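Local atomic coordinates of peptidase M16 domain protein (Alicyclobacillus acidocaldarius subsp. acidocaldarius DSM 446, PDB entry 4XEA), a protein that probably acts as a metal-dependent peptidase of the M16 (insulinase-like) family, cleaving peptide bonds at a site that holds nickel in this crystal. Residues 12-15 with 16-20; 103-106 with 107-111. All blocks are in the same frame, centred on the assembly; numbering follows the deposited sequence.

Contact 1: residues 12-15 with 16-20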
loop_
_atom_site.group_PDB
_atom_site.type_symbol
_atom_site.label_atom_id
_atom_site.label_comp_id
_atom_site.label_asym_id
_atom_site.label_seq_id
_atom_site.Cartn_x
_atom_site.Cartn_y
_atom_site.Cartn_z
ATOM N N TRP A 12 -23.202 -16.743 -12.091
ATOM C CA TRP A 12 -23.724 -17.703 -13.036
ATOM C C TRP A 12 -22.603 -18.207 -13.946
ATOM O O TRP A 12 -21.439 -17.775 -13.814
ATOM C CB TRP A 12 -24.928 -17.129 -13.820
ATOM C CG TRP A 12 -24.604 -16.256 -14.961
ATOM C CD1 TRP A 12 -24.735 -16.565 -16.290
ATOM C CD2 TRP A 12 -24.173 -14.893 -14.908
ATOM N NE1 TRP A 12 -24.404 -15.479 -17.067
ATOM C CE2 TRP A 12 -24.042 -14.444 -16.243
ATOM C CE3 TRP A 12 -23.885 -14.000 -13.862
ATOM C CZ2 TRP A 12 -23.623 -13.145 -16.555
ATOM C CZ3 TRP A 12 -23.474 -12.721 -14.178
ATOM C CH2 TRP A 12 -23.349 -12.304 -15.515
ATOM N N ARG A 13 -22.925 -19.190 -14.779
ATOM C CA ARG A 13 -21.954 -19.833 -15.669
ATOM C C ARG A 13 -22.446 -19.754 -17.117
ATOM O O ARG A 13 -23.583 -20.123 -17.397
ATOM C CB ARG A 13 -21.721 -21.299 -15.266
ATOM C CG ARG A 13 -20.615 -21.987 -16.076
ATOM C CD ARG A 13 -20.442 -23.492 -15.768
ATOM N NE ARG A 13 -20.345 -23.769 -14.319
ATOM C CZ ARG A 13 -19.251 -24.007 -13.610
ATOM N NH1 ARG A 13 -18.046 -23.970 -14.155
ATOM N NH2 ARG A 13 -19.371 -24.287 -12.311
ATOM N N LEU A 14 -21.590 -19.272 -18.022
ATOM C CA LEU A 14 -21.987 -19.102 -19.427
ATOM C C LEU A 14 -21.976 -20.426 -20.169
ATOM O O LEU A 14 -21.427 -21.419 -19.690
ATOM C CB LEU A 14 -21.062 -18.109 -20.152
ATOM C CG LEU A 14 -20.813 -16.738 -19.468
ATOM C CD1 LEU A 14 -19.657 -16.025 -20.113
ATOM C CD2 LEU A 14 -22.031 -15.881 -19.509
ATOM N N GLN A 15 -22.531 -20.404 -21.371
ATOM C CA GLN A 15 -22.575 -21.580 -22.219
ATOM C C GLN A 15 -21.159 -22.132 -22.417
ATOM O O GLN A 15 -20.986 -23.336 -22.440
ATOM C CB GLN A 15 -23.275 -21.238 -23.559
ATOM C CG GLN A 15 -23.500 -22.428 -24.507
ATOM C CD GLN A 15 -22.229 -22.862 -25.263
ATOM O OE1 GLN A 15 -21.281 -22.077 -25.435
ATOM N NE2 GLN A 15 -22.215 -24.115 -25.720
ATOM N N ASN A 16 -20.139 -21.265 -22.492
ATOM C CA ASN A 16 -18.767 -21.731 -22.792
ATOM C C ASN A 16 -17.993 -22.195 -21.551
ATOM O O ASN A 16 -16.813 -22.530 -21.618
ATOM C CB ASN A 16 -17.993 -20.655 -23.575
ATOM C CG ASN A 16 -17.760 -19.385 -22.762
ATOM O OD1 ASN A 16 -17.993 -19.355 -21.560
ATOM N ND2 ASN A 16 -17.280 -18.341 -23.417
ATOM N N GLY A 17 -18.659 -22.190 -20.405
ATOM C CA GLY A 17 -18.064 -22.693 -19.161
ATOM C C GLY A 17 -17.509 -21.616 -18.243
ATOM O O GLY A 17 -17.109 -21.916 -17.135
ATOM N N LEU A 18 -17.456 -20.358 -18.692
ATOM C CA LEU A 18 -16.937 -19.286 -17.850
ATOM C C LEU A 18 -17.875 -18.965 -16.688
ATOM O O LEU A 18 -19.057 -18.689 -16.887
ATOM C CB LEU A 18 -16.670 -18.011 -18.655
ATOM C CG LEU A 18 -16.224 -16.753 -17.909
ATOM C CD1 LEU A 18 -14.830 -16.963 -17.349
ATOM C CD2 LEU A 18 -16.256 -15.517 -18.845
ATOM N N VAL A 19 -17.319 -18.915 -15.484
ATOM C CA VAL A 19 -18.081 -18.483 -14.304
ATOM C C VAL A 19 -17.891 -16.975 -14.152
ATOM O O VAL A 19 -16.779 -16.482 -14.231
ATOM C CB VAL A 19 -17.628 -19.271 -13.035
ATOM C CG1 VAL A 19 -18.159 -18.643 -11.737
ATOM C CG2 VAL A 19 -18.081 -20.758 -13.128
ATOM N N VAL A 20 -18.999 -16.260 -13.932
ATOM C CA VAL A 20 -19.007 -14.837 -13.766
ATOM C C VAL A 20 -19.646 -14.523 -12.426
ATOM O O VAL A 20 -20.679 -15.102 -12.077
ATOM C CB VAL A 20 -19.811 -14.086 -14.859
ATOM C CG1 VAL A 20 -19.735 -12.510 -14.634
ATOM C CG2 VAL A 20 -19.321 -14.443 -16.273
#
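A beta hairpin with a type I turn and a G1 bulge, at the edge of the mixed six-stranded sheet, brings Trp12 against Val20 and Arg13 against Val19, joining strand 10-13 to strand 19-24. Trp12 and Val20 form an antiparallel hydrogen-bonded pair, with Trp12 N to Val20 O at 3.0 Å and Val20 N to Trp12 O at 2.9 Å. Leu14 N then donates to Leu18 O, and the turn runs from Leu14 to Gly17. Gly17, the bulge residue, has a positive phi of 99°, where a CB would press on the preceding carbonyl.

The Trp12 CG sits between the backbone N and the carbonyl carbon (chi1 81°), which brings one face of the six-membered ring over Val20. Val20 CB makes a CH-pi contact with that Trp12 ring, 4.0 Å from its centroid and 12° off the normal. The indole NE1 bonds to Glu212 of helix 204-216. With an alanine here, the Val20 side chain is likely to lose the ring packed over its CB, and Glu212 its indole partner.

Leu14 CD1 meets Leu18 CD2 at 3.7 Å. Leu14 goes on to Glu212 and Gln215, Leu18 to Pro191 and Met194. The Arg13 chain is straight through chi2 and bends at chi3, so that Val19 CG2 comes under one face of the guanidinium, toward its rim; Arg13 NH2 forms a salt bridge with Glu383. Asn16 uses both ends of its amide. Its ND2 bonds to Gln215, while Asn16 OD1 accepts from Leu18 N at 3.1 Å in an Asx turn.

Contact 2: residues 103-106 with 107-111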
loop_
_atom_site.group_PDB
_atom_site.type_symbol
_atom_site.label_atom_id
_atom_site.label_comp_id
_atom_site.label_asym_id
_atom_site.label_seq_id
_atom_site.Cartn_x
_atom_site.Cartn_y
_atom_site.Cartn_z
ATOM N N GLY A 103 -16.044 4.687 -15.469
ATOM C CA GLY A 103 -17.063 4.938 -16.491
ATOM C C GLY A 103 -16.764 4.084 -17.703
ATOM O O GLY A 103 -15.673 3.499 -17.794
ATOM N N GLU A 104 -17.734 3.976 -18.609
ATOM C CA GLU A 104 -17.571 3.211 -19.842
ATOM C C GLU A 104 -17.150 1.780 -19.508
ATOM O O GLU A 104 -16.298 1.176 -20.171
ATOM C CB GLU A 104 -16.549 3.891 -20.757
ATOM C CG GLU A 104 -16.990 5.272 -21.314
ATOM C CD GLU A 104 -17.678 5.141 -22.648
ATOM O OE1 GLU A 104 -17.618 6.097 -23.442
ATOM O OE2 GLU A 104 -18.267 4.064 -22.921
ATOM N N ILE A 105 -17.773 1.255 -18.460
ATOM C CA ILE A 105 -17.476 -0.065 -17.948
ATOM C C ILE A 105 -17.786 -1.111 -19.017
ATOM O O ILE A 105 -17.015 -2.049 -19.178
ATOM C CB ILE A 105 -18.240 -0.325 -16.614
ATOM C CG1 ILE A 105 -17.879 0.753 -15.581
ATOM C CG2 ILE A 105 -17.912 -1.684 -16.050
ATOM C CD1 ILE A 105 -16.378 0.935 -15.366
ATOM N N ALA A 106 -18.866 -0.923 -19.791
ATOM C CA ALA A 106 -19.199 -1.831 -20.912
ATOM C C ALA A 106 -18.009 -2.004 -21.849
ATOM O O ALA A 106 -17.643 -3.134 -22.199
ATOM C CB ALA A 106 -20.449 -1.344 -21.711
ATOM N N LYS A 107 -17.377 -0.892 -22.209
ATOM C CA LYS A 107 -16.217 -0.922 -23.104
ATOM C C LYS A 107 -15.041 -1.665 -22.484
ATOM O O LYS A 107 -14.402 -2.478 -23.159
ATOM C CB LYS A 107 -15.797 0.497 -23.506
ATOM C CG LYS A 107 -14.664 0.550 -24.535
ATOM C CD LYS A 107 -14.720 1.822 -25.370
ATOM C CE LYS A 107 -15.699 1.658 -26.543
ATOM N NZ LYS A 107 -15.904 2.901 -27.291
ATOM N N HIS A 108 -14.780 -1.418 -21.200
ATOM C CA HIS A 108 -13.615 -1.964 -20.547
ATOM C C HIS A 108 -13.755 -3.484 -20.371
ATOM O O HIS A 108 -12.810 -4.224 -20.604
ATOM C CB HIS A 108 -13.366 -1.307 -19.186
ATOM C CG HIS A 108 -13.077 0.163 -19.268
ATOM N ND1 HIS A 108 -12.099 0.682 -20.087
ATOM C CD2 HIS A 108 -13.640 1.219 -18.635
ATOM C CE1 HIS A 108 -12.083 1.998 -19.971
ATOM N NE2 HIS A 108 -13.012 2.351 -19.099
ATOM N N VAL A 109 -14.931 -3.937 -19.960
ATOM C CA VAL A 109 -15.168 -5.371 -19.852
ATOM C C VAL A 109 -14.968 -6.089 -21.184
ATOM O O VAL A 109 -14.393 -7.177 -21.228
ATOM C CB VAL A 109 -16.561 -5.690 -19.290
ATOM C CG1 VAL A 109 -16.786 -7.240 -19.302
ATOM C CG2 VAL A 109 -16.664 -5.142 -17.878
ATOM N N GLY A 110 -15.476 -5.480 -22.250
ATOM C CA GLY A 110 -15.273 -5.951 -23.629
ATOM C C GLY A 110 -13.792 -6.026 -24.002
ATOM O O GLY A 110 -13.335 -7.022 -24.558
ATOM N N THR A 111 -13.032 -4.992 -23.673
ATOM C CA THR A 111 -11.601 -4.974 -23.955
ATOM C C THR A 111 -10.866 -6.057 -23.139
ATOM O O THR A 111 -9.947 -6.725 -23.637
ATOM C CB THR A 111 -11.023 -3.592 -23.625
ATOM O OG1 THR A 111 -11.793 -2.561 -24.292
ATOM C CG2 THR A 111 -9.542 -3.524 -24.020
#
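Residues 103-111 run from an extended glycine into the first turns of helix 105-116, where His108 N bonds to Glu104 O, Val109 N to Ile105 O and Gly110 N to Ala106 O. The bond from Val109 N to Ile105 O, 2.9 Å long, is nearly straight at 177°. Glu104 holds the N-cap position, with a positive phi that turns the chain into the helix.

The His108 ring folds back toward the start of the helix, since its CG stands beside the backbone N (chi1 -63°). Gly103 O lies at the ring edge, near its plane, 3.2 Å from His108 CD2. Glu104 O approaches the same CD2 obliquely. His108 NE2 is hydrogen-bonded to His82 O, and Phe99 meets the ring with the planes at about 50°. The imidazole is thus held by the His82 loop and by Phe99 of strand 95-101 as well as by the helix start.

Ile105 and Val109 are one turn apart. Ile105 CG2 and Val109 CG2 touch at 4.1 Å, and both side chains also reach helix 204-216, Ile105 on Ile207 and Val109 on Ile211. Lys107 O takes two donors from Thr111, the backbone N and, at 2.8 Å, OG1. This ties the Thr111 hydroxyl to its own helix.

The whole is a strand-to-helix junction, in which strand 95-101 of the mixed sheet passes through a short turn into a helix that begins after Glu104, within the insulinase-family region.

Overall arrangement
Contacts 1 and 2 are local and do not touch; their centres lie about 19 Å apart. Contact 1 joins two strands at one edge of the mixed sheet, whereas contact 2 starts a helix shortly after another strand of that sheet. Each is part core, part surface: Leu14, Leu18, Val19 and Val20, like His108, Val109 and Thr111, are buried, while Arg13, Gln15, Glu104 and Lys107 are exposed. Helix 204-216 serves both, with Ile211 touching Val20 and Val109 alike. The hairpin combines cross-strand bonds and a CH-pi contact with ties to Glu212, Gln215 and Glu383; the helix start combines i to i+4 bonds with the tie of His108 to His82 O.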